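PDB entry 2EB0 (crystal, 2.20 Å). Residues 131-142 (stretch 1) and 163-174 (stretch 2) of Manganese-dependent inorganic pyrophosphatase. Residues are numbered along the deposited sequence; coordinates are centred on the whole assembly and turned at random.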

ATOM      1  N   GLU B 131     -11.020 -24.027   8.489  0.50 14.30           N
ATOM      2  CA  GLU B 131     -11.820 -24.387   7.330  0.50 12.61           C
ATOM      3  C   GLU B 131     -12.940 -23.390   7.060  0.50 11.48           C
ATOM      4  O   GLU B 131     -13.614 -22.928   7.976  0.50  9.78           O
ATOM      5  CB  GLU B 131     -12.421 -25.783   7.496  0.50 27.68           C
ATOM      6  CG  GLU B 131     -13.339 -26.172   6.348  0.50 29.46           C
ATOM      7  CD  GLU B 131     -13.994 -27.525   6.531  0.50 31.68           C
ATOM      8  OE1 GLU B 131     -14.813 -27.901   5.668  1.00 33.60           O
ATOM      9  OE2 GLU B 131     -13.696 -28.216   7.526  1.00 34.05           O
ATOM     10  N   LEU B 132     -13.143 -23.075   5.789  1.00 27.02           N
ATOM     11  CA  LEU B 132     -14.193 -22.142   5.399  1.00 28.65           C
ATOM     12  C   LEU B 132     -15.532 -22.863   5.361  1.00 27.37           C
ATOM     13  O   LEU B 132     -15.814 -23.607   4.427  1.00 30.16           O
ATOM     14  CB  LEU B 132     -13.917 -21.566   4.010  1.00 26.48           C
ATOM     15  CG  LEU B 132     -14.036 -20.059   3.791  1.00 27.15           C
ATOM     16  CD1 LEU B 132     -14.477 -19.830   2.343  1.00 26.48           C
ATOM     17  CD2 LEU B 132     -15.034 -19.440   4.752  1.00 24.76           C
ATOM     18  N   LYS B 133     -16.356 -22.638   6.373  1.00 30.76           N
ATOM     19  CA  LYS B 133     -17.662 -23.269   6.426  1.00 29.83           C
ATOM     20  C   LYS B 133     -18.607 -22.624   5.417  1.00 29.26           C
ATOM     21  O   LYS B 133     -18.365 -21.513   4.945  1.00 29.79           O
ATOM     22  CB  LYS B 133     -18.239 -23.162   7.845  1.00 42.62           C
ATOM     23  CG  LYS B 133     -17.466 -23.981   8.872  1.00 44.96           C
ATOM     24  CD  LYS B 133     -17.398 -25.435   8.431  1.00 46.94           C
ATOM     25  CE  LYS B 133     -16.456 -26.255   9.290  1.00 48.91           C
ATOM     26  NZ  LYS B 133     -16.511 -27.696   8.911  1.00 47.83           N
ATOM     27  N   PRO B 134     -19.701 -23.317   5.074  1.00 24.74           N
ATOM     28  CA  PRO B 134     -20.683 -22.808   4.117  1.00 24.86           C
ATOM     29  C   PRO B 134     -21.232 -21.421   4.442  1.00 24.87           C
ATOM     30  O   PRO B 134     -21.384 -20.587   3.543  1.00 21.82           O
ATOM     31  CB  PRO B 134     -21.767 -23.880   4.129  1.00 26.53           C
ATOM     32  CG  PRO B 134     -21.643 -24.465   5.479  1.00 31.36           C
ATOM     33  CD  PRO B 134     -20.156 -24.591   5.646  1.00 28.23           C
ATOM     34  N   ASP B 135     -21.528 -21.167   5.714  1.00 24.00           N
ATOM     35  CA  ASP B 135     -22.055 -19.859   6.093  1.00 25.10           C
ATOM     36  C   ASP B 135     -21.084 -18.725   5.779  1.00 23.89           C
ATOM     37  O   ASP B 135     -21.467 -17.750   5.132  1.00 23.86           O
ATOM     38  CB  ASP B 135     -22.457 -19.821   7.576  1.00 34.93           C
ATOM     39  CG  ASP B 135     -21.335 -20.235   8.514  1.00 38.93           C
ATOM     40  OD1 ASP B 135     -21.570 -20.169   9.742  1.00 39.25           O
ATOM     41  OD2 ASP B 135     -20.235 -20.625   8.045  1.00 40.16           O
ATOM     42  N   LEU B 136     -19.833 -18.847   6.217  1.00 22.30           N
ATOM     43  CA  LEU B 136     -18.854 -17.804   5.939  1.00 22.15           C
ATOM     44  C   LEU B 136     -18.553 -17.757   4.443  1.00 21.85           C
ATOM     45  O   LEU B 136     -18.276 -16.686   3.896  1.00 22.12           O
ATOM     46  CB  LEU B 136     -17.565 -18.029   6.734  1.00 24.54           C
ATOM     47  CG  LEU B 136     -17.683 -17.861   8.248  1.00 24.24           C
ATOM     48  CD1 LEU B 136     -16.311 -18.020   8.872  1.00 25.28           C
ATOM     49  CD2 LEU B 136     -18.255 -16.493   8.586  1.00 24.70           C
ATOM     50  N   ALA B 137     -18.620 -18.911   3.779  1.00 20.95           N
ATOM     51  CA  ALA B 137     -18.383 -18.955   2.338  1.00 20.90           C
ATOM     52  C   ALA B 137     -19.512 -18.161   1.671  1.00 20.40           C
ATOM     53  O   ALA B 137     -19.308 -17.488   0.657  1.00 17.03           O
ATOM     54  CB  ALA B 137     -18.386 -20.392   1.839  1.00 12.84           C
ATOM     55  N   GLY B 138     -20.698 -18.240   2.269  1.00 21.08           N
ATOM     56  CA  GLY B 138     -21.847 -17.519   1.754  1.00 20.97           C
ATOM     57  C   GLY B 138     -21.673 -16.016   1.870  1.00 20.91           C
ATOM     58  O   GLY B 138     -22.126 -15.276   1.000  1.00 21.74           O
ATOM     59  N   LEU B 139     -21.031 -15.553   2.943  1.00 21.00           N
ATOM     60  CA  LEU B 139     -20.815 -14.115   3.123  1.00 20.94           C
ATOM     61  C   LEU B 139     -19.826 -13.586   2.100  1.00 20.33           C
ATOM     62  O   LEU B 139     -20.024 -12.513   1.531  1.00 19.24           O
ATOM     63  CB  LEU B 139     -20.270 -13.787   4.515  1.00 22.58           C
ATOM     64  CG  LEU B 139     -21.070 -14.072   5.782  1.00 26.15           C
ATOM     65  CD1 LEU B 139     -20.368 -13.353   6.925  1.00 25.90           C
ATOM     66  CD2 LEU B 139     -22.516 -13.594   5.663  1.00 26.49           C
ATOM     67  N   LEU B 140     -18.749 -14.334   1.883  1.00 15.41           N
ATOM     68  CA  LEU B 140     -17.736 -13.929   0.924  1.00 15.69           C
ATOM     69  C   LEU B 140     -18.379 -13.847  -0.447  1.00 16.48           C
ATOM     70  O   LEU B 140     -18.102 -12.931  -1.228  1.00 17.24           O
ATOM     71  CB  LEU B 140     -16.584 -14.931   0.895  1.00 18.02           C
ATOM     72  CG  LEU B 140     -15.703 -15.038   2.139  1.00 22.35           C
ATOM     73  CD1 LEU B 140     -14.556 -16.020   1.847  1.00 11.66           C
ATOM     74  CD2 LEU B 140     -15.161 -13.665   2.521  1.00 11.66           C
ATOM     75  N   LEU B 141     -19.236 -14.824  -0.730  1.00 22.32           N
ATOM     76  CA  LEU B 141     -19.950 -14.888  -1.995  1.00 19.88           C
ATOM     77  C   LEU B 141     -20.810 -13.647  -2.140  1.00 18.06           C
ATOM     78  O   LEU B 141     -20.787 -12.980  -3.169  1.00 17.84           O
ATOM     79  CB  LEU B 141     -20.848 -16.124  -2.040  1.00 16.13           C
ATOM     80  CG  LEU B 141     -21.799 -16.182  -3.241  1.00 19.15           C
ATOM     81  CD1 LEU B 141     -21.032 -15.962  -4.534  1.00 16.34           C
ATOM     82  CD2 LEU B 141     -22.500 -17.539  -3.254  1.00 19.40           C
ATOM     83  N   SER B 142     -21.576 -13.350  -1.100  1.00 14.23           N
ATOM     84  CA  SER B 142     -22.456 -12.187  -1.108  1.00 15.98           C
ATOM     85  C   SER B 142     -21.647 -10.904  -1.300  1.00 15.83           C
ATOM     86  O   SER B 142     -22.045 -10.010  -2.049  1.00 15.93           O
ATOM     87  CB  SER B 142     -23.231 -12.111   0.209  1.00 14.38           C
ATOM     88  OG  SER B 142     -23.858 -13.348   0.484  1.00 18.57           O
ATOM     89  N   MET B 163     -13.687 -17.010  -8.018  1.00 27.88           N
ATOM     90  CA  MET B 163     -13.870 -17.158  -6.592  1.00 25.89           C
ATOM     91  C   MET B 163     -15.341 -17.335  -6.230  1.00 24.86           C
ATOM     92  O   MET B 163     -15.679 -18.154  -5.376  1.00 25.36           O
ATOM     93  CB  MET B 163     -13.264 -15.957  -5.874  1.00 19.72           C
ATOM     94  CG  MET B 163     -12.380 -16.365  -4.720  1.00 24.40           C
ATOM     95  SD  MET B 163     -10.772 -17.148  -5.097  1.00 20.62           S
ATOM     96  CE  MET B 163     -11.088 -18.213  -6.507  1.00 20.08           C
ATOM     97  N   ALA B 164     -16.209 -16.577  -6.894  1.00 20.66           N
ATOM     98  CA  ALA B 164     -17.643 -16.665  -6.655  1.00 20.48           C
ATOM     99  C   ALA B 164     -18.131 -18.096  -6.874  1.00 19.50           C
ATOM    100  O   ALA B 164     -18.839 -18.654  -6.035  1.00 23.07           O
ATOM    101  CB  ALA B 164     -18.400 -15.705  -7.587  1.00 14.47           C
ATOM    102  N   LYS B 165     -17.753 -18.693  -7.999  0.50  4.64           N
ATOM    103  CA  LYS B 165     -18.183 -20.053  -8.299  0.50  4.08           C
ATOM    104  C   LYS B 165     -17.767 -21.059  -7.231  0.50  3.56           C
ATOM    105  O   LYS B 165     -18.554 -21.905  -6.835  0.50  2.80           O
ATOM    106  CB  LYS B 165     -17.639 -20.503  -9.658  0.50 15.13           C
ATOM    107  CG  LYS B 165     -18.285 -19.808 -10.849  0.50 19.67           C
ATOM    108  CD  LYS B 165     -17.794 -20.395 -12.165  0.50 19.21           C
ATOM    109  CE  LYS B 165     -18.368 -19.654 -13.365  0.50 19.29           C
ATOM    110  NZ  LYS B 165     -17.868 -18.252 -13.448  0.50 19.71           N
ATOM    111  N   LYS B 166     -16.525 -20.977  -6.781  1.00 19.79           N
ATOM    112  CA  LYS B 166     -16.025 -21.895  -5.767  1.00 22.12           C
ATOM    113  C   LYS B 166     -16.692 -21.675  -4.414  1.00 24.28           C
ATOM    114  O   LYS B 166     -16.921 -22.628  -3.669  1.00 23.54           O
ATOM    115  CB  LYS B 166     -14.514 -21.742  -5.633  1.00 27.38           C
ATOM    116  CG  LYS B 166     -13.741 -22.270  -6.825  1.00 29.02           C
ATOM    117  CD  LYS B 166     -12.286 -21.833  -6.780  1.00 31.31           C
ATOM    118  CE  LYS B 166     -11.348 -22.990  -7.082  1.00 34.13           C
ATOM    119  NZ  LYS B 166     -11.374 -24.027  -6.001  1.00 35.57           N
ATOM    120  N   LEU B 167     -16.997 -20.420  -4.096  1.00 24.92           N
ATOM    121  CA  LEU B 167     -17.649 -20.094  -2.828  1.00 26.85           C
ATOM    122  C   LEU B 167     -19.096 -20.582  -2.843  1.00 27.08           C
ATOM    123  O   LEU B 167     -19.587 -21.099  -1.844  1.00 27.87           O
ATOM    124  CB  LEU B 167     -17.595 -18.583  -2.572  1.00 19.05           C
ATOM    125  CG  LEU B 167     -16.176 -18.051  -2.360  1.00 18.08           C
ATOM    126  CD1 LEU B 167     -16.186 -16.532  -2.383  1.00 15.78           C
ATOM    127  CD2 LEU B 167     -15.616 -18.586  -1.032  1.00 15.97           C
ATOM    128  N   ALA B 168     -19.763 -20.416  -3.985  1.00 24.33           N
ATOM    129  CA  ALA B 168     -21.147 -20.860  -4.154  1.00 26.72           C
ATOM    130  C   ALA B 168     -21.221 -22.364  -3.908  1.00 28.31           C
ATOM    131  O   ALA B 168     -22.190 -22.871  -3.335  1.00 27.47           O
ATOM    132  CB  ALA B 168     -21.638 -20.542  -5.571  1.00 12.62           C
ATOM    133  N   GLU B 169     -20.182 -23.068  -4.346  1.00 39.68           N
ATOM    134  CA  GLU B 169     -20.103 -24.516  -4.178  1.00 41.23           C
ATOM    135  C   GLU B 169     -20.086 -24.894  -2.701  1.00 39.88           C
ATOM    136  O   GLU B 169     -20.766 -25.833  -2.285  1.00 39.97           O
ATOM    137  CB  GLU B 169     -18.841 -25.054  -4.858  1.00 69.45           C
ATOM    138  CG  GLU B 169     -18.583 -26.533  -4.622  1.00 76.53           C
ATOM    139  CD  GLU B 169     -17.299 -27.019  -5.278  1.00 82.06           C
ATOM    140  OE1 GLU B 169     -16.940 -28.199  -5.079  1.00 84.61           O
ATOM    141  OE2 GLU B 169     -16.649 -26.226  -5.994  1.00 82.82           O
ATOM    142  N   ILE B 170     -19.306 -24.159  -1.914  1.00 28.03           N
ATOM    143  CA  ILE B 170     -19.197 -24.424  -0.485  1.00 27.02           C
ATOM    144  C   ILE B 170     -20.452 -23.989   0.264  1.00 25.61           C
ATOM    145  O   ILE B 170     -20.928 -24.699   1.153  1.00 24.67           O
ATOM    146  CB  ILE B 170     -17.987 -23.687   0.136  1.00 35.42           C
ATOM    147  CG1 ILE B 170     -16.699 -24.102  -0.578  1.00 36.80           C
ATOM    148  CG2 ILE B 170     -17.896 -23.994   1.626  1.00 35.78           C
ATOM    149  CD1 ILE B 170     -15.482 -23.338  -0.118  1.00 35.98           C
ATOM    150  N   ALA B 171     -20.981 -22.821  -0.103  1.00 22.36           N
ATOM    151  CA  ALA B 171     -22.166 -22.271   0.549  1.00 19.90           C
ATOM    152  C   ALA B 171     -23.444 -22.985   0.135  1.00 20.47           C
ATOM    153  O   ALA B 171     -24.513 -22.734   0.693  1.00 18.44           O
ATOM    154  CB  ALA B 171     -22.286 -20.776   0.240  1.00  7.01           C
ATOM    155  N   GLY B 172     -23.338 -23.873  -0.844  1.00 28.57           N
ATOM    156  CA  GLY B 172     -24.517 -24.579  -1.298  1.00 29.80           C
ATOM    157  C   GLY B 172     -25.461 -23.701  -2.099  1.00 31.45           C
ATOM    158  O   GLY B 172     -26.666 -23.925  -2.096  1.00 33.19           O
ATOM    159  N   ILE B 173     -24.920 -22.692  -2.778  1.00 27.60           N
ATOM    160  CA  ILE B 173     -25.730 -21.802  -3.606  1.00 27.84           C
ATOM    161  C   ILE B 173     -25.620 -22.302  -5.047  1.00 30.49           C
ATOM    162  O   ILE B 173     -24.612 -22.070  -5.722  1.00 29.98           O
ATOM    163  CB  ILE B 173     -25.222 -20.342  -3.557  1.00 27.84           C
ATOM    164  CG1 ILE B 173     -25.169 -19.842  -2.115  1.00 27.28           C
ATOM    165  CG2 ILE B 173     -26.144 -19.455  -4.379  1.00 26.50           C
ATOM    166  CD1 ILE B 173     -26.522 -19.671  -1.480  1.00 27.29           C
ATOM    167  N   SER B 174     -26.665 -22.979  -5.513  1.00 42.29           N
ATOM    168  CA  SER B 174     -26.693 -23.554  -6.857  1.00 43.89           C
ATOM    169  C   SER B 174     -26.821 -22.571  -8.019  1.00 42.29           C
ATOM    170  O   SER B 174     -26.318 -22.833  -9.108  1.00 42.88           O
ATOM    171  CB  SER B 174     -27.822 -24.584  -6.950  1.00 48.88           C
ATOM    172  OG  SER B 174     -29.074 -23.988  -6.654  1.00 51.46           O
TER

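This is a close, largely apolar packing of two roughly antiparallel helices, with flanking residues Leu-132 and Ile-173 joining in and no hydrogen bond or salt bridge between the stretches. The axes of helices 134-142 and 163-171 approach to 7.7 Å with 148° between their N-to-C directions, and 490 Å² is buried, both sides summed.

The backbones come closest where Pro-134 CA lies 3.9 Å from Ala-171 CA; the methyl of Ala-171 adds little bulk. Pro-134 O receives a CA-H...O contact from Ala-171 CA at 3.5 Å (129° at H). Gly-138 lies against this point, its N 3.6 Å from Ala-171 CB. Ala-137 points its CB toward the partner, reaching CG2 of partly exposed Ile-170 at 3.6 Å; Ile-170 O also meets Pro-134 CB at 3.2 Å.

Farther along, 5.5 Å separates Leu-141 CA from Ala-164 CA, and larger side chains fill the space. Leu-141, the residue most covered (98 Å²), starts sideways, but its t, p rotamer brings its end nearer: CD1 lies 4.0 Å from Ala-164 CB, and CD2 lies 3.7 Å from Ile-173 CG1, beyond the positive-phi Gly-172. Leu-167 bridges both regions, its CD1 3.7 Å from Leu-140 CB and its CD2 3.8 Å from Leu-132 CD1. Ala-137, Leu-141 and Leu-167 are buried and nonpolar, suiting sites without polar partners across the interface.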